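Local coordinates for protein nitrilotriacetate monooxygenase (Burkholderia pseudomallei, PDB 3SDO) that probably acts as an FMN-dependent monooxygenase of the NtaA/SnaA/DszA family, named for the oxidation of nitrilotriacetate, at residues S167-A172 / P185-R190; I206-Q211 / L437-S442. One frame throughout, in Å; residues are numbered along the deposited sequence.

Contact 1: residues S167-A172 / P185-R190; sequences SWDDDA and PDKLHR
W168 and L188 face each other through a single beta bridge between two loop segments that follow helix 150-165. Two backbone hydrogen bonds make the bridge: H189 N gives to S167 O at 2.8 Å, and D169 N gives to K187 O at 2.9 Å. A type I turn, D169 to A172, follows at once. The apolar contact is a CH-pi one. CD1 of L188 sits over the centre of the six-membered ring of W168, 3.8 Å from its centroid. CG of L188 is anti to the backbone N (chi1 170°), and the CD1 branch from it reaches the indole. NE1 of W168 is bound outside, by L204 O. Among the polar side chains, H189 NE2 donates to D169 OD1 at 2.7 Å. OD1 lies near the imidazole plane, but the carboxylate is turned 40° from the ring and is met from above its own plane. Y444 stacks on the H189 ring. K187 runs extended across D171, and its NZ makes a long salt bridge of 3.6 Å to OD2 of D171. A water donates to both S167 OG and H189 O; OG is also hydrogen-bonded to L164 O. The contact closes a 12-residue loop, and D169 would favour a protonated, positively charged H189.

Contact 2: residues I206-Q211 / L437-S442; sequences IRRSPQ and LPYKES
R208 and Q211 meet Y439 and K440 where two irregular segments run roughly antiparallel, their end-to-end directions 155° apart. The motif is an ST turn, in the loop that leads into strand 215-218 of the TIM-barrel-like, luciferase-type fold. Beside it, an arginine grips a main-chain carbonyl of the other segment. That segment belongs to the C-terminal tail after helix 431-435. One weak backbone bond joins the two: K440 N to Q211 O, 3.3 Å.

R208 buries more of its surface in the contact than any other residue. It grips K440 O end-on with both terminal nitrogens, NH2 at 2.9 Å and NH1 at 3.3 Å. The oxygen lies close to the guanidinium plane. NH1 comes in the plane of the carbonyl, while NH2 stands above it. The chain bends at chi3 (89°), which turns NE out of an extended path. CA of S442 lies over one face of the guanidinium, 3.5 Å above its plane and offset toward the rim. The charge has further partners, D166 at NH2 and D170 at NH1.

Y439 lies beside the turn. The ring meets the turn with its edge: P210 O lies near the ring plane, 3.3 Å from CE2. The ring and the guanidinium of R208 are steeply inclined, 77° apart. The hydroxyl of Y439 has its strong partner in D170.

The ST turn itself is closed by Q211 N, which donates to S209 OG. D117 of helix 106-119 binds both that hydroxyl and Q211 NE2, so the turn is tied to the barrel helix. Next to the turn, R207 NE donates to R208 O at 2.8 Å, with R208 O lying close to the guanidinium plane of R207.

D170 joins the two contacts. It is the second residue of the turn in contact 1, and its CB points away from segment 185-190. Its carboxylate serves both segments of contact 2. OD1 makes a salt bridge to R208 NH1 at 3.0 Å, and OD2 is probably hydrogen-bonded to Y439 OH at 2.6 Å. W168 adds packing: its O lies 3.1 Å from R208 CD, and its CD1 lies 3.4 Å from I206 O. The centres of contact 1 and contact 2 are about 13 Å apart. Both lie on the same side of the chain's centre and away from the predicted FMN site. N75 of the second subunit packs on W168 and makes a weak hydrogen bond to R207 N.

Contact 1: residues S167-A172 / P185-R190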
loop_
_atom_site.group_PDB
_atom_site.type_symbol
_atom_site.label_atom_id
_atom_site.label_comp_id
_atom_site.label_asym_id
_atom_site.label_seq_id
_atom_site.Cartn_x
_atom_site.Cartn_y
_atom_site.Cartn_z
ATOM N N SER A 167 1.277 7.513 19.980
ATOM C CA SER A 167 1.417 8.977 20.001
ATOM C C SER A 167 0.183 9.654 20.575
ATOM O O SER A 167 0.298 10.570 21.407
ATOM C CB SER A 167 1.664 9.532 18.601
ATOM O OG SER A 167 2.899 9.102 18.073
ATOM N N TRP A 168 -0.976 9.178 20.134
ATOM C CA TRP A 168 -2.274 9.809 20.416
ATOM C C TRP A 168 -3.136 8.967 21.342
ATOM O O TRP A 168 -3.626 7.922 20.932
ATOM C CB TRP A 168 -3.030 10.007 19.103
ATOM C CG TRP A 168 -2.472 11.122 18.256
ATOM C CD1 TRP A 168 -1.567 11.013 17.231
ATOM C CD2 TRP A 168 -2.799 12.490 18.356
ATOM N NE1 TRP A 168 -1.286 12.247 16.716
ATOM C CE2 TRP A 168 -2.037 13.178 17.386
ATOM C CE3 TRP A 168 -3.646 13.221 19.197
ATOM C CZ2 TRP A 168 -2.108 14.545 17.225
ATOM C CZ3 TRP A 168 -3.714 14.575 19.033
ATOM C CH2 TRP A 168 -2.944 15.231 18.062
ATOM N N ASP A 169 -3.353 9.407 22.583
ATOM C CA ASP A 169 -4.269 8.668 23.446
ATOM C C ASP A 169 -5.614 8.520 22.734
ATOM O O ASP A 169 -6.025 9.391 21.971
ATOM C CB ASP A 169 -4.539 9.361 24.785
ATOM C CG ASP A 169 -3.319 9.452 25.694
ATOM O OD1 ASP A 169 -2.242 8.848 25.424
ATOM O OD2 ASP A 169 -3.470 10.143 26.721
ATOM N N ASP A 170 -6.308 7.430 23.027
ATOM C CA ASP A 170 -7.597 7.130 22.382
ATOM C C ASP A 170 -8.612 8.286 22.533
ATOM O O ASP A 170 -9.460 8.490 21.668
ATOM C CB ASP A 170 -8.180 5.838 22.963
ATOM C CG ASP A 170 -7.354 4.614 22.626
ATOM O OD1 ASP A 170 -6.656 4.616 21.571
ATOM O OD2 ASP A 170 -7.424 3.622 23.414
ATOM N N ASP A 171 -8.477 9.063 23.603
ATOM C CA ASP A 171 -9.421 10.153 23.915
ATOM C C ASP A 171 -8.817 11.568 23.735
ATOM O O ASP A 171 -9.389 12.551 24.206
ATOM C CB ASP A 171 -9.987 9.962 25.339
ATOM C CG ASP A 171 -8.897 9.815 26.420
ATOM O OD1 ASP A 171 -7.680 9.797 26.123
ATOM O OD2 ASP A 171 -9.264 9.693 27.599
ATOM N N ALA A 172 -7.703 11.673 23.001
ATOM C CA ALA A 172 -6.948 12.919 22.913
ATOM C C ALA A 172 -7.653 13.962 22.069
ATOM O O ALA A 172 -7.501 15.162 22.316
ATOM C CB ALA A 172 -5.540 12.681 22.346
ATOM N N PRO A 185 -3.375 18.531 24.939
ATOM C CA PRO A 185 -1.931 18.421 24.657
ATOM C C PRO A 185 -1.214 17.375 25.501
ATOM O O PRO A 185 -0.199 16.819 25.071
ATOM C CB PRO A 185 -1.386 19.803 24.995
ATOM C CG PRO A 185 -2.594 20.716 25.101
ATOM C CD PRO A 185 -3.749 19.860 25.460
ATOM N N ASP A 186 -1.731 17.135 26.700
ATOM C CA ASP A 186 -1.160 16.136 27.584
ATOM C C ASP A 186 -1.517 14.722 27.185
ATOM O O ASP A 186 -1.014 13.778 27.805
ATOM C CB ASP A 186 -1.611 16.381 29.016
ATOM C CG ASP A 186 -0.998 17.635 29.609
ATOM O OD1 ASP A 186 -0.072 18.214 28.987
ATOM O OD2 ASP A 186 -1.441 18.037 30.697
ATOM N N LYS A 187 -2.350 14.563 26.150
ATOM C CA LYS A 187 -2.687 13.231 25.620
ATOM C C LYS A 187 -2.037 12.928 24.250
ATOM O O LYS A 187 -2.443 11.975 23.562
ATOM C CB LYS A 187 -4.209 13.074 25.530
ATOM C CG LYS A 187 -4.899 13.224 26.878
ATOM C CD LYS A 187 -6.400 12.986 26.787
ATOM C CE LYS A 187 -7.056 12.991 28.160
ATOM N NZ LYS A 187 -8.519 13.208 27.969
ATOM N N LEU A 188 -1.067 13.771 23.871
ATOM C CA LEU A 188 -0.202 13.592 22.690
ATOM C C LEU A 188 1.209 13.438 23.186
ATOM O O LEU A 188 1.660 14.248 24.005
ATOM C CB LEU A 188 -0.255 14.814 21.787
ATOM C CG LEU A 188 0.753 14.897 20.629
ATOM C CD1 LEU A 188 0.599 13.734 19.671
ATOM C CD2 LEU A 188 0.623 16.232 19.871
ATOM N N HIS A 189 1.912 12.422 22.697
ATOM C CA HIS A 189 3.209 12.040 23.259
ATOM C C HIS A 189 4.271 12.038 22.179
ATOM O O HIS A 189 4.064 11.481 21.103
ATOM C CB HIS A 189 3.134 10.632 23.870
ATOM C CG HIS A 189 2.017 10.466 24.852
ATOM N ND1 HIS A 189 2.169 10.723 26.201
ATOM C CD2 HIS A 189 0.723 10.105 24.679
ATOM C CE1 HIS A 189 1.016 10.520 26.816
ATOM N NE2 HIS A 189 0.120 10.145 25.915
ATOM N N ARG A 190 5.410 12.656 22.481
ATOM C CA ARG A 190 6.609 12.512 21.663
ATOM C C ARG A 190 7.260 11.153 21.949
ATOM O O ARG A 190 7.083 10.600 23.025
ATOM C CB ARG A 190 7.607 13.619 21.980
ATOM C CG ARG A 190 7.337 14.920 21.269
ATOM C CD ARG A 190 8.631 15.695 21.077
ATOM N NE ARG A 190 9.324 15.827 22.350
ATOM C CZ ARG A 190 10.595 16.176 22.486
ATOM N NH1 ARG A 190 11.122 16.264 23.716
ATOM N NH2 ARG A 190 11.357 16.426 21.418
HETATM O O HOH W 1 5.239 9.513 19.642
#

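Contact 2: residues I206-Q211 / L437-S442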
loop_
_atom_site.group_PDB
_atom_site.type_symbol
_atom_site.label_atom_id
_atom_site.label_comp_id
_atom_site.label_asym_id
_atom_site.label_seq_id
_atom_site.Cartn_x
_atom_site.Cartn_y
_atom_site.Cartn_z
ATOM N N ILE A 206 -1.236 10.480 12.961
ATOM C CA ILE A 206 -2.512 9.780 12.831
ATOM C C ILE A 206 -2.798 9.039 14.136
ATOM O O ILE A 206 -1.874 8.594 14.848
ATOM C CB ILE A 206 -2.523 8.843 11.623
ATOM C CG1 ILE A 206 -3.920 8.253 11.419
ATOM C CG2 ILE A 206 -1.453 7.744 11.791
ATOM C CD1 ILE A 206 -4.076 7.486 10.091
ATOM N N ARG A 207 -4.083 8.941 14.451
ATOM C CA ARG A 207 -4.547 8.377 15.722
ATOM C C ARG A 207 -4.553 6.844 15.713
ATOM O O ARG A 207 -4.224 6.206 14.693
ATOM C CB ARG A 207 -5.958 8.890 16.029
ATOM C CG ARG A 207 -7.030 8.464 15.012
ATOM C CD ARG A 207 -8.393 8.605 15.617
ATOM N NE ARG A 207 -8.557 7.653 16.719
ATOM C CZ ARG A 207 -9.408 7.787 17.720
ATOM N NH1 ARG A 207 -10.220 8.843 17.780
ATOM N NH2 ARG A 207 -9.454 6.850 18.674
ATOM N N ARG A 208 -5.007 6.276 16.831
ATOM C CA ARG A 208 -5.097 4.827 17.029
ATOM C C ARG A 208 -6.452 4.321 16.513
ATOM O O ARG A 208 -7.388 5.081 16.451
ATOM C CB ARG A 208 -4.905 4.499 18.513
ATOM C CG ARG A 208 -3.595 5.044 19.069
ATOM C CD ARG A 208 -3.400 4.814 20.574
ATOM N NE ARG A 208 -2.745 3.549 20.858
ATOM C CZ ARG A 208 -3.310 2.474 21.408
ATOM N NH1 ARG A 208 -4.589 2.467 21.728
ATOM N NH2 ARG A 208 -2.580 1.381 21.592
ATOM N N SER A 209 -6.527 3.043 16.141
ATOM C CA SER A 209 -7.721 2.423 15.553
ATOM C C SER A 209 -8.662 1.833 16.595
ATOM O O SER A 209 -8.372 1.856 17.792
ATOM C CB SER A 209 -7.297 1.297 14.595
ATOM O OG SER A 209 -6.861 0.138 15.313
ATOM N N PRO A 210 -9.792 1.274 16.147
ATOM C CA PRO A 210 -10.635 0.605 17.114
ATOM C C PRO A 210 -10.047 -0.689 17.699
ATOM O O PRO A 210 -10.621 -1.219 18.638
ATOM C CB PRO A 210 -11.909 0.316 16.315
ATOM C CG PRO A 210 -11.943 1.420 15.282
ATOM C CD PRO A 210 -10.516 1.522 14.877
ATOM N N GLN A 211 -8.908 -1.185 17.196
ATOM C CA GLN A 211 -8.234 -2.316 17.877
ATOM C C GLN A 211 -6.942 -1.887 18.586
ATOM O O GLN A 211 -6.190 -2.723 19.104
ATOM C CB GLN A 211 -7.975 -3.463 16.916
ATOM C CG GLN A 211 -7.023 -3.146 15.773
ATOM C CD GLN A 211 -6.681 -4.358 14.945
ATOM O OE1 GLN A 211 -7.004 -5.502 15.317
ATOM N NE2 GLN A 211 -6.009 -4.129 13.824
ATOM N N LEU A 437 -7.868 -11.809 20.673
ATOM C CA LEU A 437 -6.833 -11.011 21.335
ATOM C C LEU A 437 -7.475 -9.798 22.027
ATOM O O LEU A 437 -8.433 -9.229 21.513
ATOM C CB LEU A 437 -5.798 -10.526 20.325
ATOM C CG LEU A 437 -4.980 -11.600 19.612
ATOM C CD1 LEU A 437 -4.236 -10.992 18.431
ATOM C CD2 LEU A 437 -4.006 -12.293 20.566
ATOM N N PRO A 438 -6.935 -9.386 23.181
ATOM C CA PRO A 438 -7.450 -8.198 23.852
ATOM C C PRO A 438 -7.084 -6.908 23.117
ATOM O O PRO A 438 -6.016 -6.812 22.509
ATOM C CB PRO A 438 -6.773 -8.228 25.224
ATOM C CG PRO A 438 -5.684 -9.196 25.137
ATOM C CD PRO A 438 -5.897 -10.080 23.965
ATOM N N TYR A 439 -7.993 -5.942 23.175
ATOM C CA TYR A 439 -7.754 -4.583 22.701
ATOM C C TYR A 439 -6.373 -4.115 23.163
ATOM O O TYR A 439 -5.994 -4.315 24.308
ATOM C CB TYR A 439 -8.876 -3.647 23.201
ATOM C CG TYR A 439 -8.642 -2.209 22.833
ATOM C CD1 TYR A 439 -7.976 -1.340 23.711
ATOM C CD2 TYR A 439 -9.015 -1.720 21.584
ATOM C CE1 TYR A 439 -7.726 -0.026 23.357
ATOM C CE2 TYR A 439 -8.785 -0.416 21.232
ATOM C CZ TYR A 439 -8.137 0.423 22.109
ATOM O OH TYR A 439 -7.902 1.708 21.733
ATOM N N LYS A 440 -5.609 -3.513 22.262
ATOM C CA LYS A 440 -4.258 -3.073 22.584
ATOM C C LYS A 440 -4.275 -1.685 23.231
ATOM O O LYS A 440 -4.363 -0.680 22.530
ATOM C CB LYS A 440 -3.406 -3.065 21.320
ATOM C CG LYS A 440 -1.953 -2.672 21.538
ATOM C CD LYS A 440 -1.073 -3.863 21.807
ATOM C CE LYS A 440 0.377 -3.443 22.080
ATOM N NZ LYS A 440 1.317 -4.437 21.492
ATOM N N GLU A 441 -4.191 -1.630 24.564
ATOM C CA GLU A 441 -4.125 -0.346 25.270
ATOM C C GLU A 441 -2.804 0.368 24.985
ATOM O O GLU A 441 -1.756 -0.280 24.837
ATOM C CB GLU A 441 -4.248 -0.499 26.801
ATOM C CG GLU A 441 -5.605 -0.968 27.303
ATOM C CD GLU A 441 -6.717 0.059 27.155
ATOM O OE1 GLU A 441 -6.434 1.274 27.094
ATOM O OE2 GLU A 441 -7.900 -0.355 27.122
ATOM N N SER A 442 -2.860 1.698 24.935
ATOM C CA SER A 442 -1.668 2.494 24.830
ATOM C C SER A 442 -0.778 2.233 26.040
ATOM O O SER A 442 -1.278 2.044 27.162
ATOM C CB SER A 442 -2.000 3.986 24.748
ATOM O OG SER A 442 -0.839 4.780 24.914
HETATM O O HOH W 2 -8.482 4.175 19.366
#